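Side-chain contacts in Poly(Beta-D-mannuronate) lyase (Pseudopedobacter saltans, PDB 7O79), which probably cleaves alginate by beta-elimination, as a poly(beta-D-mannuronate) lyase of polysaccharide lyase family 6 built on a parallel beta-helix: residues A[120-124]-A[125-129]; A[187-190]-A[191-194]. All coordinates share one frame; numbering follows the deposited sequence.

Interaction 1 of 2, residues A[120-124]-A[125-129]; sequences VLFRG and NNNLM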
ATOM      1  N   VAL A 120       4.285  -3.664  11.053  1.00 21.41           N
ATOM      2  CA  VAL A 120       4.728  -4.880  10.383  1.00 20.26           C
ATOM      3  C   VAL A 120       5.753  -4.479   9.333  1.00 22.36           C
ATOM      4  O   VAL A 120       5.473  -3.627   8.483  1.00 21.55           O
ATOM      5  CB  VAL A 120       3.552  -5.647   9.722  1.00 19.25           C
ATOM      6  CG1 VAL A 120       4.058  -6.897   9.038  1.00 23.59           C
ATOM      7  CG2 VAL A 120       2.469  -5.993  10.744  1.00 23.29           C
ATOM      8  N   LEU A 121       6.931  -5.094   9.374  1.00 19.12           N
ATOM      9  CA  LEU A 121       7.985  -4.793   8.418  1.00 22.81           C
ATOM     10  C   LEU A 121       8.445  -6.069   7.738  1.00 24.11           C
ATOM     11  O   LEU A 121       8.812  -7.039   8.411  1.00 24.82           O
ATOM     12  CB  LEU A 121       9.175  -4.093   9.090  1.00 23.44           C
ATOM     13  CG  LEU A 121      10.330  -3.818   8.124  1.00 24.48           C
ATOM     14  CD1 LEU A 121       9.933  -2.859   7.022  1.00 21.26           C
ATOM     15  CD2 LEU A 121      11.578  -3.304   8.862  1.00 26.11           C
ATOM     16  N   PHE A 122       8.421  -6.073   6.407  1.00 22.61           N
ATOM     17  CA  PHE A 122       8.911  -7.211   5.636  1.00 22.52           C
ATOM     18  C   PHE A 122      10.353  -6.983   5.206  1.00 23.72           C
ATOM     19  O   PHE A 122      10.677  -5.947   4.615  1.00 23.20           O
ATOM     20  CB  PHE A 122       8.031  -7.456   4.412  1.00 22.49           C
ATOM     21  CG  PHE A 122       6.694  -8.003   4.756  1.00 23.46           C
ATOM     22  CD1 PHE A 122       6.510  -9.372   4.827  1.00 23.30           C
ATOM     23  CD2 PHE A 122       5.615  -7.161   5.008  1.00 24.01           C
ATOM     24  CE1 PHE A 122       5.272  -9.905   5.144  1.00 23.15           C
ATOM     25  CE2 PHE A 122       4.367  -7.703   5.327  1.00 22.60           C
ATOM     26  CZ  PHE A 122       4.204  -9.066   5.405  1.00 21.17           C
ATOM     27  N   ARG A 123      11.196  -7.974   5.469  1.00 22.42           N
ATOM     28  CA  ARG A 123      12.615  -7.883   5.175  1.00 24.64           C
ATOM     29  C   ARG A 123      13.151  -9.273   4.811  1.00 24.22           C
ATOM     30  O   ARG A 123      14.139  -9.758   5.365  1.00 25.81           O
ATOM     31  CB  ARG A 123      13.329  -7.268   6.378  1.00 28.91           C
ATOM     32  CG  ARG A 123      14.714  -6.838   6.132  1.00 33.98           C
ATOM     33  CD  ARG A 123      15.246  -6.197   7.408  1.00 42.57           C
ATOM     34  NE  ARG A 123      16.695  -6.319   7.495  1.00 47.45           N
ATOM     35  CZ  ARG A 123      17.358  -7.477   7.514  1.00 49.19           C
ATOM     36  NH1 ARG A 123      16.713  -8.649   7.473  1.00 40.23           N
ATOM     37  NH2 ARG A 123      18.683  -7.466   7.594  1.00 56.53           N
ATOM     38  N   GLY A 124      12.482  -9.922   3.865  1.00 25.09           N
ATOM     39  CA  GLY A 124      12.731 -11.300   3.479  1.00 22.18           C
ATOM     40  C   GLY A 124      11.691 -11.687   2.448  1.00 23.97           C
ATOM     41  O   GLY A 124      10.839 -10.878   2.063  1.00 21.46           O
ATOM     42  N   ASN A 125      11.748 -12.941   2.000  1.00 20.54           N
ATOM     43  CA  ASN A 125      11.010 -13.315   0.797  1.00 21.95           C
ATOM     44  C   ASN A 125       9.880 -14.312   1.027  1.00 23.11           C
ATOM     45  O   ASN A 125       9.917 -15.154   1.926  1.00 25.38           O
ATOM     46  CB  ASN A 125      11.956 -13.857  -0.278  1.00 22.79           C
ATOM     47  CG  ASN A 125      13.132 -12.946  -0.509  1.00 27.02           C
ATOM     48  OD1 ASN A 125      12.983 -11.853  -1.076  1.00 24.78           O
ATOM     49  ND2 ASN A 125      14.309 -13.380  -0.090  1.00 26.53           N
ATOM     50  N   ASN A 126       8.864 -14.201   0.180  1.00 22.41           N
ATOM     51  CA  ASN A 126       7.761 -15.161   0.151  1.00 24.70           C
ATOM     52  C   ASN A 126       7.043 -15.291   1.496  1.00 20.99           C
ATOM     53  O   ASN A 126       6.578 -16.367   1.862  1.00 23.00           O
ATOM     54  CB  ASN A 126       8.249 -16.523  -0.350  1.00 21.50           C
ATOM     55  CG  ASN A 126       9.025 -16.410  -1.638  1.00 25.57           C
ATOM     56  OD1 ASN A 126      10.218 -16.111  -1.641  1.00 26.00           O
ATOM     57  ND2 ASN A 126       8.338 -16.604  -2.747  1.00 22.03           N
ATOM     58  N   ASN A 127       6.908 -14.191   2.219  1.00 20.80           N
ATOM     59  CA  ASN A 127       6.185 -14.213   3.481  1.00 22.47           C
ATOM     60  C   ASN A 127       4.704 -13.860   3.292  1.00 22.57           C
ATOM     61  O   ASN A 127       4.304 -13.205   2.325  1.00 21.16           O
ATOM     62  CB  ASN A 127       6.838 -13.268   4.492  1.00 19.51           C
ATOM     63  CG  ASN A 127       8.306 -13.617   4.759  1.00 22.70           C
ATOM     64  OD1 ASN A 127       8.601 -14.593   5.456  1.00 18.72           O
ATOM     65  ND2 ASN A 127       9.227 -12.821   4.209  1.00 21.04           N
ATOM     66  N   LEU A 128       3.887 -14.308   4.245  1.00 23.23           N
ATOM     67  CA  LEU A 128       2.438 -14.170   4.176  1.00 23.02           C
ATOM     68  C   LEU A 128       1.880 -13.656   5.495  1.00 22.71           C
ATOM     69  O   LEU A 128       2.228 -14.171   6.560  1.00 21.44           O
ATOM     70  CB  LEU A 128       1.788 -15.508   3.821  1.00 23.48           C
ATOM     71  CG  LEU A 128       0.258 -15.547   3.769  1.00 23.80           C
ATOM     72  CD1 LEU A 128      -0.313 -14.529   2.798  1.00 24.48           C
ATOM     73  CD2 LEU A 128      -0.171 -16.945   3.364  1.00 25.70           C
ATOM     74  N   MET A 129       1.045 -12.620   5.420  1.00 20.48           N
ATOM     75  CA  MET A 129       0.234 -12.142   6.539  1.00 23.02           C
ATOM     76  C   MET A 129      -1.224 -12.165   6.124  1.00 20.95           C
ATOM     77  O   MET A 129      -1.579 -11.535   5.127  1.00 20.46           O
ATOM     78  CB  MET A 129       0.577 -10.704   6.953  1.00 25.81           C
ATOM     79  CG  MET A 129       0.061 -10.326   8.336  1.00 25.30           C
ATOM     80  SD  MET A 129       0.702  -8.754   9.012  1.00 25.23           S
ATOM     81  CE  MET A 129       0.069  -7.546   7.831  1.00 24.30           C
TER

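Interaction 2 of 2, residues A[187-190]-A[191-194]; sequences GDDG and AFFT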
ATOM      1  N   GLY A 187      13.629  -2.492 -15.530  1.00 34.94           N
ATOM      2  CA  GLY A 187      13.930  -3.887 -15.779  1.00 34.91           C
ATOM      3  C   GLY A 187      12.803  -4.796 -15.302  1.00 37.32           C
ATOM      4  O   GLY A 187      11.801  -4.345 -14.745  1.00 35.97           O
ATOM      5  N   ASP A 188      12.993  -6.106 -15.523  1.00 36.12           N
ATOM      6  CA  ASP A 188      11.985  -7.128 -15.205  1.00 32.99           C
ATOM      7  C   ASP A 188      11.694  -7.259 -13.716  1.00 30.38           C
ATOM      8  O   ASP A 188      10.649  -7.811 -13.341  1.00 34.51           O
ATOM      9  CB  ASP A 188      12.456  -8.495 -15.697  1.00 38.07           C
ATOM     10  CG  ASP A 188      12.166  -8.725 -17.150  1.00 47.94           C
ATOM     11  OD1 ASP A 188      12.108  -7.732 -17.911  1.00 53.99           O
ATOM     12  OD2 ASP A 188      11.999  -9.906 -17.531  1.00 58.40           O
ATOM     13  N   ASP A 189      12.609  -6.813 -12.869  1.00 25.82           N
ATOM     14  CA  ASP A 189      12.559  -7.028 -11.431  1.00 28.07           C
ATOM     15  C   ASP A 189      11.506  -6.133 -10.779  1.00 23.55           C
ATOM     16  O   ASP A 189      10.841  -5.327 -11.431  1.00 24.61           O
ATOM     17  CB  ASP A 189      13.945  -6.777 -10.830  1.00 25.71           C
ATOM     18  CG  ASP A 189      14.233  -7.625  -9.601  1.00 29.80           C
ATOM     19  OD1 ASP A 189      13.354  -8.382  -9.149  1.00 27.69           O
ATOM     20  OD2 ASP A 189      15.354  -7.493  -9.056  1.00 32.41           O
ATOM     21  N   GLY A 190      11.383  -6.280  -9.463  1.00 25.55           N
ATOM     22  CA  GLY A 190      10.450  -5.510  -8.663  1.00 20.98           C
ATOM     23  C   GLY A 190      10.391  -6.086  -7.265  1.00 25.39           C
ATOM     24  O   GLY A 190      11.148  -7.005  -6.915  1.00 24.85           O
ATOM     25  N   ALA A 191       9.485  -5.508  -6.451  1.00 21.79           N
ATOM     26  CA  ALA A 191       9.190  -6.047  -5.123  1.00 21.55           C
ATOM     27  C   ALA A 191       8.215  -7.222  -5.173  1.00 21.65           C
ATOM     28  O   ALA A 191       8.244  -8.090  -4.293  1.00 21.75           O
ATOM     29  CB  ALA A 191       8.598  -4.960  -4.217  1.00 17.99           C
ATOM     30  N   PHE A 192       7.351  -7.262  -6.182  1.00 20.16           N
ATOM     31  CA  PHE A 192       6.339  -8.312  -6.299  1.00 22.31           C
ATOM     32  C   PHE A 192       5.536  -8.459  -5.008  1.00 20.69           C
ATOM     33  O   PHE A 192       5.271  -9.569  -4.530  1.00 21.72           O
ATOM     34  CB  PHE A 192       6.962  -9.646  -6.716  1.00 22.89           C
ATOM     35  CG  PHE A 192       7.761  -9.583  -8.002  1.00 24.27           C
ATOM     36  CD1 PHE A 192       7.145  -9.830  -9.223  1.00 23.70           C
ATOM     37  CD2 PHE A 192       9.132  -9.356  -7.983  1.00 26.70           C
ATOM     38  CE1 PHE A 192       7.863  -9.800 -10.403  1.00 24.49           C
ATOM     39  CE2 PHE A 192       9.871  -9.342  -9.170  1.00 25.91           C
ATOM     40  CZ  PHE A 192       9.239  -9.555 -10.375  1.00 23.50           C
ATOM     41  N   PHE A 193       5.152  -7.327  -4.429  1.00 18.85           N
ATOM     42  CA  PHE A 193       4.375  -7.305  -3.192  1.00 20.26           C
ATOM     43  C   PHE A 193       2.890  -7.357  -3.532  1.00 19.79           C
ATOM     44  O   PHE A 193       2.434  -6.694  -4.464  1.00 18.63           O
ATOM     45  CB  PHE A 193       4.693  -6.043  -2.386  1.00 21.90           C
ATOM     46  CG  PHE A 193       4.305  -6.107  -0.930  1.00 19.20           C
ATOM     47  CD1 PHE A 193       2.981  -5.920  -0.527  1.00 21.93           C
ATOM     48  CD2 PHE A 193       5.272  -6.325   0.044  1.00 22.21           C
ATOM     49  CE1 PHE A 193       2.633  -5.963   0.829  1.00 21.39           C
ATOM     50  CE2 PHE A 193       4.930  -6.391   1.389  1.00 20.05           C
ATOM     51  CZ  PHE A 193       3.617  -6.205   1.788  1.00 18.35           C
ATOM     52  N   THR A 194       2.141  -8.151  -2.784  1.00 19.82           N
ATOM     53  CA  THR A 194       0.714  -8.311  -3.041  1.00 19.25           C
ATOM     54  C   THR A 194      -0.071  -7.752  -1.864  1.00 18.95           C
ATOM     55  O   THR A 194       0.110  -8.201  -0.722  1.00 20.18           O
ATOM     56  CB  THR A 194       0.358  -9.778  -3.277  1.00 21.32           C
ATOM     57  OG1 THR A 194       0.915 -10.200  -4.524  1.00 22.07           O
ATOM     58  CG2 THR A 194      -1.173  -9.963  -3.304  1.00 19.44           C
TER

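Interaction 1 of 2, residues A[120-124]-A[125-129]
V120 and M129 face each other across a corner between two faces of the beta-helix, whose two limbs, 120-124 and 125-129, run 152° apart in direction. The CA atoms of V120 and M129 are 9.4 Å apart, a gap the side chains have to bridge, while G124 and N125 join the limbs at the far end. The arms belong to different faces: 120-122 runs in strand 118-122, and 128-129 begins strand 128-135. At the wide end V120 and M129 reach for each other tip to tip. The M129 chain leaves with CG anti to the backbone N (chi1 -163°), then bends at its last torsion, and its sulfur SD sits against both methyls of V120, 3.7 Å from CG2 and 3.8 Å from CG1. F122 fills the middle. The edge of its ring meets N127, with CE1 3.8 Å from N127 CB, and the ring and amide planes are 37° apart; F122 CZ also comes within 4.3 Å of M129 CB, again near the ring plane. F93 stacks on this ring.

N127 turns its amide inward at the bend, placing N127 ND2 3.2 Å from G124 C, the carbonyl carbon. Both ends of that buried amide are held by the preceding coil: OD1 accepts from the backbone N of C98 and ND2 donates to the carbonyl of S95. N125 points away from the first arm, its OD1 taking the backbone N-H of R152 on the following coil, where N154 ND2 and S151 OG grip the G124 carbonyl. Apolar residues packed inside a corner, with asparagines bonding from coil to coil at the turn, are characteristic of a right-handed parallel beta-helix of the pectate lyase-like kind, here the chondroitinase B family fold.

Interaction 2 of 2, residues A[187-190]-A[191-194]
F192 folds back toward the chain that leads into it, bringing the CD2, CE2 and CZ atoms of its ring up to D188, D189 and G190. The torsions explain this: CG stands anti to its own carbonyl carbon and beside the backbone N (chi1 -56°), and the backbone of F192 itself takes a left-handed conformation. The ring is thereby returned to the preceding peptides. F192 CD2 lies 3.3 Å from G190 O, and F192 CE2 is 3.4 Å from G190 N. Farther out, F192 CZ reaches the carbonyl of D188, 3.7 Å from its O.

D189 starts out away from the ring, yet its carboxylate comes back to it. D189 OD1 meets the ring at its edge, in plane, 3.6 Å from F192 CE2; the two side chains cross at about a right angle, with their planes 43° apart. The same D189 OD1 accepts a weak hydrogen bond from G190 N at 2.9 Å, which may help to keep the carboxylate beside the ring, while OD2 has the stronger hold, a salt bridge with R152. A bound phosphate, probably from the crystallisation liquor, lies about 5 Å from the D189 side chain.

Y153 stacks on the F192 ring. The arrangement is that of an irregular loop between strands 175-177 and 194-201 of a parallel beta-helix, where the backbones of A191 and T194 bond to Y153 and N154 on the preceding coil as the chain enters strand 194-201.

In the fold
Interaction 1 is a buried corner inside the beta-helix, whereas interaction 2 lies in a partly buried loop farther along the chain; their centres are 14 Å apart. The first combines apolar packing with amides bonded to adjacent coils. In the second, an aromatic ring lies against backbone peptides and a carboxylate whose charge is paired. They meet through F122 and F193, whose rings pack edge-to-face with F122 CD2 3.8 Å from F193 CE2. The intervening coil serves both: R152 donates its backbone N-H to N125 and its guanidinium to D189, and the side chain of N154 bonds to G124 and N127, its backbone to T194.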